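Local coordinates for phosphotriesterase, putative (PDB 4J35), which probably hydrolyses lactones as a two-metal enzyme of the phosphotriesterase family, and has been engineered to act on organophosphates, at residues A3-T7 with G8-A12; G38-H42 with A43-A47; R54-A58 with R59-T63. The protein carries 7 engineered substitutions. One frame throughout, in Å; residues are numbered along the deposited sequence.

Contact 1 (A3-T7 with G8-A12)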
loop_
_atom_site.group_PDB
_atom_site.type_symbol
_atom_site.label_atom_id
_atom_site.label_comp_id
_atom_site.label_asym_id
_atom_site.label_seq_id
_atom_site.Cartn_x
_atom_site.Cartn_y
_atom_site.Cartn_z
ATOM N N ALA A 3 15.768 -3.667 -3.306
ATOM C CA ALA A 3 14.425 -3.180 -3.621
ATOM C C ALA A 3 14.480 -2.467 -4.951
ATOM O O ALA A 3 15.406 -1.705 -5.211
ATOM C CB ALA A 3 13.952 -2.218 -2.552
ATOM N N GLN A 4 13.485 -2.686 -5.801
ATOM C CA GLN A 4 13.436 -1.934 -7.037
ATOM C C GLN A 4 12.643 -0.641 -6.828
ATOM O O GLN A 4 11.432 -0.688 -6.684
ATOM C CB GLN A 4 12.814 -2.788 -8.142
ATOM C CG GLN A 4 13.106 -2.271 -9.533
ATOM C CD GLN A 4 14.586 -2.253 -9.860
ATOM O OE1 GLN A 4 15.372 -3.049 -9.329
ATOM N NE2 GLN A 4 14.976 -1.345 -10.739
ATOM N N THR A 5 13.327 0.502 -6.810
ATOM C CA THR A 5 12.658 1.796 -6.655
ATOM C C THR A 5 12.557 2.465 -8.005
ATOM O O THR A 5 13.088 1.964 -8.992
ATOM C CB THR A 5 13.422 2.761 -5.716
ATOM O OG1 THR A 5 14.471 3.418 -6.445
ATOM C CG2 THR A 5 13.983 2.032 -4.544
ATOM N N VAL A 6 11.863 3.591 -8.058
ATOM C CA VAL A 6 11.635 4.276 -9.323
ATOM C C VAL A 6 12.914 4.986 -9.808
ATOM O O VAL A 6 12.967 5.450 -10.946
ATOM C CB VAL A 6 10.443 5.286 -9.223
ATOM C CG1 VAL A 6 9.151 4.558 -8.815
ATOM C CG2 VAL A 6 10.751 6.412 -8.241
ATOM N N THR A 7 13.938 5.060 -8.956
ATOM C CA THR A 7 15.249 5.556 -9.378
ATOM C C THR A 7 16.315 4.454 -9.496
ATOM O O THR A 7 17.509 4.752 -9.566
ATOM C CB THR A 7 15.811 6.606 -8.403
ATOM O OG1 THR A 7 15.824 6.068 -7.071
ATOM C CG2 THR A 7 15.001 7.890 -8.447
ATOM N N GLY A 8 15.895 3.193 -9.510
ATOM C CA GLY A 8 16.830 2.084 -9.646
ATOM C C GLY A 8 16.876 1.213 -8.406
ATOM O O GLY A 8 16.200 1.491 -7.420
ATOM N N ALA A 9 17.683 0.162 -8.449
ATOM C CA ALA A 9 17.768 -0.789 -7.347
ATOM C C ALA A 9 18.484 -0.186 -6.153
ATOM O O ALA A 9 19.388 0.636 -6.311
ATOM C CB ALA A 9 18.482 -2.049 -7.801
ATOM N N VAL A 10 18.075 -0.609 -4.959
ATOM C CA VAL A 10 18.577 -0.034 -3.711
ATOM C C VAL A 10 18.808 -1.136 -2.691
ATOM O O VAL A 10 17.978 -2.026 -2.543
ATOM C CB VAL A 10 17.579 0.978 -3.124
ATOM C CG1 VAL A 10 17.930 1.309 -1.693
ATOM C CG2 VAL A 10 17.560 2.223 -3.963
ATOM N N ALA A 11 19.935 -1.089 -1.981
ATOM C CA ALA A 11 20.242 -2.127 -1.013
ATOM C C ALA A 11 19.224 -2.162 0.127
ATOM O O ALA A 11 18.799 -1.139 0.619
ATOM C CB ALA A 11 21.649 -1.930 -0.457
ATOM N N ALA A 12 18.839 -3.357 0.545
ATOM C CA ALA A 12 17.953 -3.509 1.696
ATOM C C ALA A 12 18.344 -2.629 2.895
ATOM O O ALA A 12 17.472 -2.039 3.538
ATOM C CB ALA A 12 17.884 -4.974 2.103
#
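Ala-3 to Thr-5 and Gly-8 to Val-10 run antiparallel as the two arms of a short hairpin, their axes 4.6 Å apart at 143°, and a type I turn from Thr-5 to Gly-8 closes it. Reciprocal backbone bonds define two hydrogen-bonded pairs, Ala-3 with Val-10 and Thr-5 with Gly-8; between them Gln-4 and Ala-9 form a non-hydrogen-bonded pair, where Ala-9 CA also lends a CH...O contact to Ala-3 O at 3.3 Å. Thr-5 does most of the side-chain work. Its OG1 stands between its own backbone N and carbonyl carbon (chi1 82°), which sets it over the turn. From there it donates to Gly-8 O at 2.8 Å, in the carbonyl plane and on a lone pair, while Thr-5 N donates to the same oxygen, so two donors grip it. OG1 also accepts from Thr-7 N at 3.0 Å, an ST turn, so the hydroxyl ties both the loop and the returning arm to Thr-5. The methyl of Thr-5 meets Val-10 CG2, 3.6 Å from CG2 to CG2, the two side chains crossing at about a right angle. On the face of Gln-4 and Ala-9, the glutamine chain bends at chi2 (62°) and brings its amide back over the partner arm, with OE1 3.6 Å from Ala-9 CB. Gly-8 has positive phi, and a CB there would run into Thr-7 O. Among its neighbours, the hairpin leans on strand 89-91: Val-6 shares a backbone bond with Ile-90, Thr-5 touches Leu-91 and Val-10 touches Gln-89. Helix 76-86 meets the turn through Ser-83 and Glu-84, whereas Gln-4 packs on Arg-138 and Ala-3 on Leu-15.

Contact 2 (G38-H42 with A43-A47)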
loop_
_atom_site.group_PDB
_atom_site.type_symbol
_atom_site.label_atom_id
_atom_site.label_comp_id
_atom_site.label_asym_id
_atom_site.label_seq_id
_atom_site.Cartn_x
_atom_site.Cartn_y
_atom_site.Cartn_z
ATOM N N GLY A 38 -10.978 19.194 -14.418
ATOM C CA GLY A 38 -10.046 18.732 -13.387
ATOM C C GLY A 38 -8.770 18.108 -13.952
ATOM O O GLY A 38 -8.452 16.943 -13.664
ATOM N N PRO A 39 -8.041 18.877 -14.771
ATOM C CA PRO A 39 -6.789 18.424 -15.383
ATOM C C PRO A 39 -5.667 18.304 -14.363
ATOM O O PRO A 39 -5.721 18.889 -13.267
ATOM C CB PRO A 39 -6.467 19.559 -16.359
ATOM C CG PRO A 39 -6.978 20.754 -15.672
ATOM C CD PRO A 39 -8.289 20.300 -15.060
ATOM N N PHE A 40 -4.625 17.569 -14.721
ATOM C CA PHE A 40 -3.484 17.436 -13.830
ATOM C C PHE A 40 -2.672 18.730 -13.842
ATOM O O PHE A 40 -2.256 19.181 -14.901
ATOM C CB PHE A 40 -2.602 16.283 -14.287
ATOM C CG PHE A 40 -1.473 15.968 -13.357
ATOM C CD1 PHE A 40 -1.687 15.873 -11.996
ATOM C CD2 PHE A 40 -0.200 15.735 -13.848
ATOM C CE1 PHE A 40 -0.653 15.552 -11.137
ATOM C CE2 PHE A 40 0.848 15.417 -12.991
ATOM C CZ PHE A 40 0.619 15.322 -11.639
ATOM N N ASP A 41 -2.445 19.309 -12.673
ATOM C CA ASP A 41 -1.615 20.499 -12.567
ATOM C C ASP A 41 -0.251 20.039 -12.144
ATOM O O ASP A 41 0.026 19.879 -10.950
ATOM C CB ASP A 41 -2.175 21.497 -11.551
ATOM C CG ASP A 41 -1.354 22.797 -11.489
ATOM O OD1 ASP A 41 -0.221 22.824 -12.027
ATOM O OD2 ASP A 41 -1.844 23.792 -10.911
ATOM N N HIS A 42 0.604 19.804 -13.126
ATOM C CA HIS A 42 1.869 19.141 -12.870
ATOM C C HIS A 42 2.767 19.952 -11.933
ATOM O O HIS A 42 3.370 19.402 -11.017
ATOM C CB HIS A 42 2.581 18.859 -14.185
ATOM C CG HIS A 42 3.936 18.240 -14.016
ATOM N ND1 HIS A 42 5.033 18.959 -13.600
ATOM C CD2 HIS A 42 4.372 16.978 -14.229
ATOM C CE1 HIS A 42 6.086 18.161 -13.547
ATOM N NE2 HIS A 42 5.712 16.954 -13.926
ATOM N N ALA A 43 2.858 21.262 -12.156
ATOM C CA ALA A 43 3.721 22.095 -11.328
ATOM C C ALA A 43 3.229 22.117 -9.890
ATOM O O ALA A 43 4.019 22.030 -8.972
ATOM C CB ALA A 43 3.796 23.552 -11.883
ATOM N N ALA A 44 1.923 22.274 -9.704
ATOM C CA ALA A 44 1.338 22.339 -8.368
ATOM C C ALA A 44 1.506 21.004 -7.625
ATOM O O ALA A 44 1.757 20.984 -6.418
ATOM C CB ALA A 44 -0.145 22.695 -8.461
ATOM N N ALA A 45 1.362 19.897 -8.351
ATOM C CA ALA A 45 1.512 18.573 -7.750
ATOM C C ALA A 45 2.962 18.328 -7.345
ATOM O O ALA A 45 3.251 17.811 -6.262
ATOM C CB ALA A 45 1.044 17.492 -8.730
ATOM N N LEU A 46 3.877 18.638 -8.250
ATOM C CA LEU A 46 5.298 18.459 -7.970
ATOM C C LEU A 46 5.711 19.250 -6.746
ATOM O O LEU A 46 6.447 18.754 -5.897
ATOM C CB LEU A 46 6.155 18.890 -9.162
ATOM C CG LEU A 46 7.661 18.625 -8.996
ATOM C CD1 LEU A 46 7.932 17.149 -8.868
ATOM C CD2 LEU A 46 8.455 19.193 -10.159
ATOM N N ALA A 47 5.250 20.492 -6.656
ATOM C CA ALA A 47 5.588 21.322 -5.512
ATOM C C ALA A 47 5.052 20.727 -4.221
ATOM O O ALA A 47 5.770 20.622 -3.227
ATOM C CB ALA A 47 5.056 22.754 -5.711
#
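Asp-41 O takes the N-H of Ala-45 at 2.9 Å. One residue further on, Leu-46 N reaches His-42 O, also at 2.9 Å. The carboxylate of Asp-41 supplies another acceptor: OD1 receives Ala-44 N at 3.2 Å, a nearly straight N-H...O bond that comes from well above the carboxylate plane. With CG anti to the backbone N (chi1 -177°), the acid folds forward over the first turn, and its OD2 lies 3.2 Å from Ala-44 CB. The OD1 bond to Ala-44 N makes Asp-41 the N-cap of helix 42-58, satisfying an N-H that has no preceding helical carbonyl; the positive end of the helix would probably stabilise the negative charge of the acid. An apolar contact lies beside the cap. Phe-40 CE1 approaches the methyl of Ala-45, CE1 to CB 3.5 Å, at an oblique angle to the ring, and one ring face carries His-42 CA toward its rim. The same ring meets Phe-78 edge-to-face. The imidazole of His-42 has Ala-43 N at its edge, near the ring plane, with ND1 3.5 Å from Ala-43 N but at an angle too poor for a hydrogen bond. Its NE2 hydrogen-bonds to Glu-81, while Leu-46 packs on Phe-78, Glu-81 and Val-82 of helix 76-86.

Contact 3 (R54-A58 with R59-T63)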
loop_
_atom_site.group_PDB
_atom_site.type_symbol
_atom_site.label_atom_id
_atom_site.label_comp_id
_atom_site.label_asym_id
_atom_site.label_seq_id
_atom_site.Cartn_x
_atom_site.Cartn_y
_atom_site.Cartn_z
ATOM N N ARG A 54 9.947 16.197 1.644
ATOM C CA ARG A 54 10.938 16.805 2.516
ATOM C C ARG A 54 10.568 16.682 3.973
ATOM O O ARG A 54 11.446 16.496 4.815
ATOM C CB ARG A 54 11.130 18.279 2.156
ATOM C CG ARG A 54 11.866 18.428 0.894
ATOM C CD ARG A 54 12.060 19.890 0.456
ATOM N NE ARG A 54 12.550 19.923 -0.921
ATOM C CZ ARG A 54 13.669 19.334 -1.331
ATOM N NH1 ARG A 54 14.438 18.686 -0.473
ATOM N NH2 ARG A 54 14.032 19.389 -2.600
ATOM N N ALA A 55 9.288 16.842 4.284
ATOM C CA ALA A 55 8.840 16.702 5.652
ATOM C C ALA A 55 9.085 15.271 6.177
ATOM O O ALA A 55 9.363 15.056 7.358
ATOM C CB ALA A 55 7.384 17.054 5.757
ATOM N N LEU A 56 8.971 14.295 5.300
ATOM C CA LEU A 56 9.195 12.916 5.706
ATOM C C LEU A 56 10.661 12.672 5.950
ATOM O O LEU A 56 11.051 12.104 6.963
ATOM C CB LEU A 56 8.653 11.947 4.628
ATOM C CG LEU A 56 7.135 11.857 4.568
ATOM C CD1 LEU A 56 6.629 11.057 3.311
ATOM C CD2 LEU A 56 6.614 11.193 5.836
ATOM N N LEU A 57 11.499 13.104 5.023
ATOM C CA LEU A 57 12.921 12.981 5.219
ATOM C C LEU A 57 13.367 13.657 6.536
ATOM O O LEU A 57 14.228 13.143 7.256
ATOM C CB LEU A 57 13.670 13.566 4.032
ATOM C CG LEU A 57 13.602 12.783 2.728
ATOM C CD1 LEU A 57 14.009 13.686 1.587
ATOM C CD2 LEU A 57 14.525 11.577 2.800
ATOM N N ALA A 58 12.761 14.792 6.866
ATOM C CA ALA A 58 13.056 15.459 8.134
ATOM C C ALA A 58 12.742 14.544 9.315
ATOM O O ALA A 58 13.325 14.670 10.387
ATOM C CB ALA A 58 12.264 16.778 8.255
ATOM N N ARG A 59 11.834 13.602 9.136
ATOM C CA ARG A 59 11.449 12.790 10.275
ATOM C C ARG A 59 12.198 11.446 10.286
ATOM O O ARG A 59 11.911 10.581 11.100
ATOM C CB ARG A 59 9.938 12.611 10.285
ATOM C CG ARG A 59 9.193 13.908 10.649
ATOM C CD ARG A 59 7.745 13.826 10.222
ATOM N NE ARG A 59 6.944 14.901 10.799
ATOM C CZ ARG A 59 7.039 16.176 10.438
ATOM N NH1 ARG A 59 7.930 16.554 9.530
ATOM N NH2 ARG A 59 6.261 17.079 11.025
ATOM N N GLY A 60 13.176 11.304 9.401
ATOM C CA GLY A 60 13.955 10.081 9.304
ATOM C C GLY A 60 13.385 9.069 8.296
ATOM O O GLY A 60 14.000 8.021 8.085
ATOM N N ILE A 61 12.231 9.361 7.693
ATOM C CA ILE A 61 11.638 8.449 6.678
ATOM C C ILE A 61 12.434 8.523 5.371
ATOM O O ILE A 61 12.494 9.563 4.733
ATOM C CB ILE A 61 10.171 8.749 6.360
ATOM C CG1 ILE A 61 9.295 8.741 7.615
ATOM C CG2 ILE A 61 9.622 7.711 5.301
ATOM C CD1 ILE A 61 9.296 7.476 8.330
ATOM N N GLN A 62 13.041 7.416 4.957
ATOM C CA GLN A 62 13.836 7.430 3.732
ATOM C C GLN A 62 13.191 6.746 2.538
ATOM O O GLN A 62 13.689 6.885 1.410
ATOM C CB GLN A 62 15.182 6.773 3.979
ATOM C CG GLN A 62 16.043 7.585 4.962
ATOM C CD GLN A 62 17.274 6.847 5.344
ATOM O OE1 GLN A 62 17.371 6.333 6.456
ATOM N NE2 GLN A 62 18.229 6.764 4.420
ATOM N N THR A 63 12.127 5.986 2.781
ATOM C CA THR A 63 11.430 5.280 1.702
ATOM C C THR A 63 9.938 5.247 1.916
ATOM O O THR A 63 9.463 5.134 3.047
ATOM C CB THR A 63 11.909 3.811 1.656
ATOM O OG1 THR A 63 13.336 3.780 1.613
ATOM C CG2 THR A 63 11.318 3.050 0.456
#
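Backbone bonds gather on Leu-56 O, which accepts from Arg-59 N at 2.8 Å and from Ile-61 N at 3.1 Å, the two donors coming from opposite faces of its carbonyl plane. Gly-60 N adds a bond to Leu-57 O at 3.0 Å. Among side chains, the polar work falls to Arg-59. Its chain runs extended from CG to NE back alongside the helix, and NH1 donates to Ala-55 O at 3.0 Å; the oxygen sits at the guanidinium edge, about 15° from its plane, and the donor stands above the carbonyl plane. NE of Arg-59 forms a salt bridge with Asp-294, a second grip on the group. A methionine here would probably leave Asp-294 without its charged mate and Ala-55 O without its side-chain donor. Apolar contacts come from Leu-56 and Ile-61, whose CB atoms meet at 3.9 Å and whose side chains cross obliquely; Leu-56 also packs on Leu-19, Pro-289 and Leu-290. Leu-57 CD2 covers Ile-61 O at 3.5 Å, an oxygen buried with no polar partner in the model. The bonds from Ile-61 N to Leu-56 O and from Gly-60 N to Leu-57 O, with Gly-60 at positive phi as C-prime residue, define a Schellman motif that ends helix 42-58 and turns the chain into strand 61-66, completing a beta-alpha-beta unit with strand 17-26.

Contacts 2 and 3 belong to the same helix, 42-58: the former caps its start and the latter ends it, with centres about 22 Å apart. Contact 1 is a separate hairpin earlier in the chain, its centre about 17 Å from that of contact 3 and about 26 Å from that of contact 2; no pair of contacts touches. Strand 89-91 links contacts 1 and 3 indirectly, since Val-6 and Gln-62 both bond to its backbone. The metal site, with its cobalt ions, is not part of any of them: the side chains of Phe-40 and Leu-56 lie about 12 and 11 Å from that of the metal ligand His-23, while contact 1 lies away from the site.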